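Local coordinates for 2-hydroxyhepta-2,4-diene-1,7-dioate isomerase (Corynebacterium glutamicum, PDB 4DBF), which probably works as a metal-dependent lyase of the FAH family, consistent with oxaloacetate decarboxylation, with isomerase activity also assigned, at residues Asp153-Val158 and Glu237-Ile242; Gly24-Pro29 and Cys33-Glu38. All coordinates share one frame; numbering follows the deposited sequence.

Interaction 1 (Asp153-Val158 and Glu237-Ile242); sequences DDWKSV and EIIEFI
Ile239 meets the segment Asp153-Val158 with both of its branches, sending one to Trp155 and the other to Val158. Its CD1 methyl lies 3.8 Å from Trp155 CE3, on the six-membered part of the indole, and 3.9 Å from Trp155 CB. It approaches the ring obliquely, the isoleucine side chain running roughly perpendicular to that of the tryptophan. A chi1 of 73° tucks Trp155 CG between the backbone N and C, which leaves CB and the CE3 corner, rather than the far end of the indole, against the helix. That ring is covered on one face by its own neighbour, Lys156, whose CG stands 3.6 Å above the plane over the centre. The second branch of Ile239 is CG2, which comes to 4.1 Å from Val158 CG2, the two side chains running antiparallel to one another where they meet.

The contact joins the loop between strands 133-143 and 159-170 to helix 235-243, within the C-terminal FAA hydrolase region of the chain. Ile239 also touches Val159 and Ile254, and Trp155 rests on Phe162, so the apolar patch runs on onto strands 159-170 and 253-255. No hydrogen bond links the two segments themselves; Glu240 OE2 does take one from the backbone N of Ala152, just ahead of the loop segment. Inside the loop, Asp154 O accepts from both Ser157 N and Ser157 OG, the hydroxyl at 2.9 Å in the carbonyl plane.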
# COMPACT_ATOMS: atom_id res chain seq x y z
N ASP A 153 14.99 10.19 17.89
CA ASP A 153 15.98 11.21 17.71
C ASP A 153 17.03 10.87 16.60
O ASP A 153 17.85 11.73 16.24
CB ASP A 153 16.58 11.67 19.07
CG ASP A 153 17.40 10.62 19.71
OD1 ASP A 153 17.58 9.57 19.08
OD2 ASP A 153 17.86 10.84 20.85
N ASP A 154 16.95 9.67 16.04
CA ASP A 154 17.73 9.30 14.81
C ASP A 154 16.95 9.50 13.48
O ASP A 154 17.37 9.05 12.44
CB ASP A 154 18.20 7.84 14.87
CG ASP A 154 19.11 7.58 16.07
OD1 ASP A 154 19.07 6.45 16.60
OD2 ASP A 154 19.83 8.51 16.48
N TRP A 155 15.84 10.23 13.51
CA TRP A 155 14.96 10.28 12.33
C TRP A 155 15.62 10.81 11.09
O TRP A 155 15.37 10.31 10.00
CB TRP A 155 13.68 11.02 12.64
CG TRP A 155 13.76 12.49 12.79
CD1 TRP A 155 13.87 13.21 13.97
CD2 TRP A 155 13.64 13.44 11.75
NE1 TRP A 155 13.87 14.54 13.70
CE2 TRP A 155 13.70 14.73 12.35
CE3 TRP A 155 13.46 13.34 10.36
CZ2 TRP A 155 13.63 15.88 11.61
CZ3 TRP A 155 13.38 14.49 9.63
CH2 TRP A 155 13.48 15.77 10.26
N LYS A 156 16.47 11.83 11.23
CA LYS A 156 17.15 12.42 10.08
C LYS A 156 17.99 11.47 9.25
O LYS A 156 18.06 11.62 8.05
CB LYS A 156 18.00 13.66 10.47
CG LYS A 156 17.14 14.86 10.92
CD LYS A 156 17.95 16.12 11.21
CE LYS A 156 17.07 17.11 11.97
NZ LYS A 156 17.61 18.52 12.10
N SER A 157 18.56 10.46 9.86
CA SER A 157 19.40 9.52 9.15
C SER A 157 18.67 8.69 8.08
O SER A 157 19.29 8.13 7.25
CB SER A 157 20.06 8.61 10.14
OG SER A 157 19.16 7.64 10.59
N VAL A 158 17.35 8.64 8.13
CA VAL A 158 16.57 7.85 7.19
C VAL A 158 15.81 8.66 6.16
O VAL A 158 15.21 8.09 5.29
CB VAL A 158 15.58 6.91 7.88
CG1 VAL A 158 16.24 5.93 8.80
CG2 VAL A 158 14.47 7.66 8.56
N GLU A 237 8.98 11.43 16.20
CA GLU A 237 8.06 10.50 16.82
C GLU A 237 7.21 9.80 15.71
O GLU A 237 6.89 8.63 15.83
CB GLU A 237 7.12 11.19 17.79
CG GLU A 237 6.18 10.24 18.45
CD GLU A 237 5.19 10.88 19.43
OE1 GLU A 237 5.19 12.13 19.62
OE2 GLU A 237 4.38 10.08 19.99
N ILE A 238 6.83 10.55 14.67
CA ILE A 238 6.10 9.90 13.54
C ILE A 238 6.93 8.74 12.96
O ILE A 238 6.45 7.62 12.79
CB ILE A 238 5.84 10.93 12.44
CG1 ILE A 238 4.90 12.02 12.99
CG2 ILE A 238 5.15 10.24 11.20
CD1 ILE A 238 4.67 13.19 11.98
N ILE A 239 8.18 9.00 12.64
CA ILE A 239 9.05 7.97 12.08
C ILE A 239 9.27 6.74 13.00
O ILE A 239 9.23 5.63 12.56
CB ILE A 239 10.33 8.59 11.54
CG1 ILE A 239 10.04 9.32 10.25
CG2 ILE A 239 11.37 7.55 11.28
CD1 ILE A 239 10.85 10.55 10.03
N GLU A 240 9.43 6.98 14.28
CA GLU A 240 9.54 5.91 15.25
C GLU A 240 8.27 5.07 15.35
O GLU A 240 8.30 3.86 15.39
CB GLU A 240 9.84 6.53 16.58
CG GLU A 240 9.92 5.58 17.71
CD GLU A 240 10.23 6.29 18.99
OE1 GLU A 240 9.31 6.81 19.58
OE2 GLU A 240 11.38 6.34 19.38
N PHE A 241 7.15 5.76 15.39
CA PHE A 241 5.84 5.15 15.43
C PHE A 241 5.55 4.23 14.23
O PHE A 241 5.15 3.14 14.36
CB PHE A 241 4.81 6.26 15.52
CG PHE A 241 3.39 5.80 15.59
CD1 PHE A 241 2.89 5.26 16.72
CD2 PHE A 241 2.55 5.99 14.54
CE1 PHE A 241 1.59 4.88 16.79
CE2 PHE A 241 1.25 5.59 14.60
CZ PHE A 241 0.77 5.05 15.73
N ILE A 242 5.81 4.73 13.06
CA ILE A 242 5.61 3.99 11.85
C ILE A 242 6.56 2.81 11.77
O ILE A 242 6.13 1.72 11.64
CB ILE A 242 5.75 4.88 10.63
CG1 ILE A 242 4.67 5.95 10.63
CG2 ILE A 242 5.70 4.07 9.37
CD1 ILE A 242 4.79 6.90 9.48

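Interaction 2 (Gly24-Pro29 and Cys33-Glu38); sequences GRIATP and CFCSIE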
# COMPACT_ATOMS: atom_id res chain seq x y z
N GLY A 24 14.09 15.72 -8.57
CA GLY A 24 12.82 15.50 -9.18
C GLY A 24 12.82 14.35 -10.13
O GLY A 24 13.80 13.71 -10.33
N ARG A 25 11.67 14.13 -10.71
CA ARG A 25 11.52 13.26 -11.83
C ARG A 25 10.87 14.10 -12.92
O ARG A 25 10.00 14.88 -12.68
CB ARG A 25 10.62 12.11 -11.49
CG ARG A 25 11.28 10.90 -10.95
CD ARG A 25 10.25 9.85 -10.55
NE ARG A 25 9.74 9.12 -11.66
CZ ARG A 25 8.48 9.12 -12.09
NH1 ARG A 25 7.56 9.79 -11.50
NH2 ARG A 25 8.15 8.43 -13.13
N ILE A 26 11.33 13.90 -14.12
CA ILE A 26 10.83 14.64 -15.24
C ILE A 26 10.52 13.78 -16.45
O ILE A 26 11.11 12.78 -16.65
CB ILE A 26 11.81 15.75 -15.68
CG1 ILE A 26 13.23 15.22 -15.84
CG2 ILE A 26 11.76 16.92 -14.73
CD1 ILE A 26 14.14 16.24 -16.47
N ALA A 27 9.60 14.25 -17.25
CA ALA A 27 9.39 13.76 -18.57
C ALA A 27 10.05 14.74 -19.52
O ALA A 27 9.91 15.92 -19.38
CB ALA A 27 7.93 13.63 -18.87
N THR A 28 10.77 14.20 -20.48
CA THR A 28 11.44 14.97 -21.49
C THR A 28 11.11 14.40 -22.86
O THR A 28 10.58 13.35 -22.95
CB THR A 28 12.96 14.92 -21.29
OG1 THR A 28 13.44 13.70 -21.79
CG2 THR A 28 13.32 15.04 -19.82
N PRO A 29 11.50 15.09 -23.91
CA PRO A 29 11.25 14.60 -25.25
C PRO A 29 11.91 13.27 -25.46
O PRO A 29 11.54 12.54 -26.30
CB PRO A 29 11.88 15.66 -26.13
CG PRO A 29 11.84 16.86 -25.32
CD PRO A 29 12.15 16.39 -23.95
N CYS A 33 13.35 10.63 -16.56
CA CYS A 33 14.50 10.42 -15.74
C CYS A 33 14.38 11.11 -14.40
O CYS A 33 13.53 11.90 -14.21
CB CYS A 33 15.76 10.91 -16.46
SG CYS A 33 15.75 12.66 -16.81
N PHE A 34 15.25 10.73 -13.50
CA PHE A 34 15.58 11.48 -12.32
C PHE A 34 16.51 12.63 -12.66
O PHE A 34 17.30 12.55 -13.55
CB PHE A 34 16.21 10.60 -11.25
CG PHE A 34 15.23 9.73 -10.55
CD1 PHE A 34 14.40 10.25 -9.60
CD2 PHE A 34 15.11 8.40 -10.87
CE1 PHE A 34 13.50 9.46 -8.96
CE2 PHE A 34 14.20 7.60 -10.23
CZ PHE A 34 13.40 8.13 -9.27
N CYS A 35 16.38 13.70 -11.91
CA CYS A 35 17.16 14.87 -12.12
C CYS A 35 17.34 15.71 -10.87
O CYS A 35 16.67 15.57 -9.89
CB CYS A 35 16.50 15.74 -13.14
SG CYS A 35 15.00 16.50 -12.55
N SER A 36 18.27 16.61 -10.97
CA SER A 36 18.51 17.54 -9.94
C SER A 36 18.01 18.84 -10.49
O SER A 36 18.15 19.08 -11.64
CB SER A 36 20.00 17.58 -9.69
OG SER A 36 20.38 18.74 -9.07
N ILE A 37 17.43 19.67 -9.65
CA ILE A 37 16.85 20.91 -10.05
C ILE A 37 17.70 22.03 -9.49
O ILE A 37 17.86 22.12 -8.32
CB ILE A 37 15.45 21.07 -9.47
CG1 ILE A 37 14.60 19.87 -9.83
CG2 ILE A 37 14.83 22.36 -9.93
CD1 ILE A 37 14.15 19.88 -11.22
N GLU A 38 18.24 22.86 -10.36
CA GLU A 38 19.23 23.83 -9.98
C GLU A 38 18.94 25.25 -10.39
O GLU A 38 18.36 25.49 -11.41
CB GLU A 38 20.57 23.37 -10.48
CG GLU A 38 20.90 22.04 -9.85
CD GLU A 38 22.33 21.66 -9.94
OE1 GLU A 38 23.14 22.49 -10.37
OE2 GLU A 38 22.62 20.51 -9.56
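Over one face of the Phe34 ring lies the aliphatic part of Arg25, with Arg25 CG 3.3 Å from Phe34 CE1 and CD following along the same side. Gly24 O comes to the ring obliquely. The guanidinium is not stacked on the phenyl: the two planes are 64° apart, and the bend of the arginine chain at chi3 (79°) carries the charged end past the ring, where NH1 hydrogen-bonds to Ala76 O. Phe34 also touches Ile52, Thr55 and Pro56.

Arg25 and Phe34 form the non-hydrogen-bonded pair, their CA atoms 4.5 Å apart. Phe34 CA lies 3.5 Å from Gly24 O and Arg25 CA 3.4 Å from Cys33 O, both CA-H...O contacts. The pair is flanked by two hydrogen-bonded pairs, Gly24 with Cys35 and Ile26 with Cys33, each closed by two backbone bonds. Ile26 N to Cys33 O is 3.0 Å and nearly straight at 169°.

The other face of the hairpin carries Ile26, Cys33 and Cys35. Ile26 CG1 lies 3.7 Å from Cys33 SG, while Ile26 CG2 comes to 3.9 Å from Cys35 SG. Ile26 and Cys35 both touch Ala49 of the neighbouring strand 48-52, and Ile26 reaches Leu74 as well.

Thr28 OG1 hydrogen-bonds to Asp30 N and Gly31 O in the turn; Asp30 is a magnesium ligand in a structure of this protein. The arrangement is an antiparallel beta hairpin, strands 22-28 and 31-38, in the Rv2993c-like N-terminal region, continued by strand 73-75 beside the first strand and strand 48-52 beside the second.

Both segments of interaction 2 precede those of interaction 1 in the chain, in different family regions. Their centres are 28 Å apart and their nearest atoms about 14 Å, so they do not touch. Strand 159-170 gives an indirect route: it follows the loop of interaction 1 and pairs with strand 190-197, which pairs with strand 22-28 of the hairpin. That loop connects two metal-bearing strands, 133-143 with Glu136 and Glu138 and 159-170 with Asp167, which bind magnesium together, yet interaction 1 has no part in that site. At interaction 2 the Cys33 side chain is about 8 Å from that of Asp30, a magnesium ligand in a structure of this protein, and about 11 Å from a bound magnesium ion.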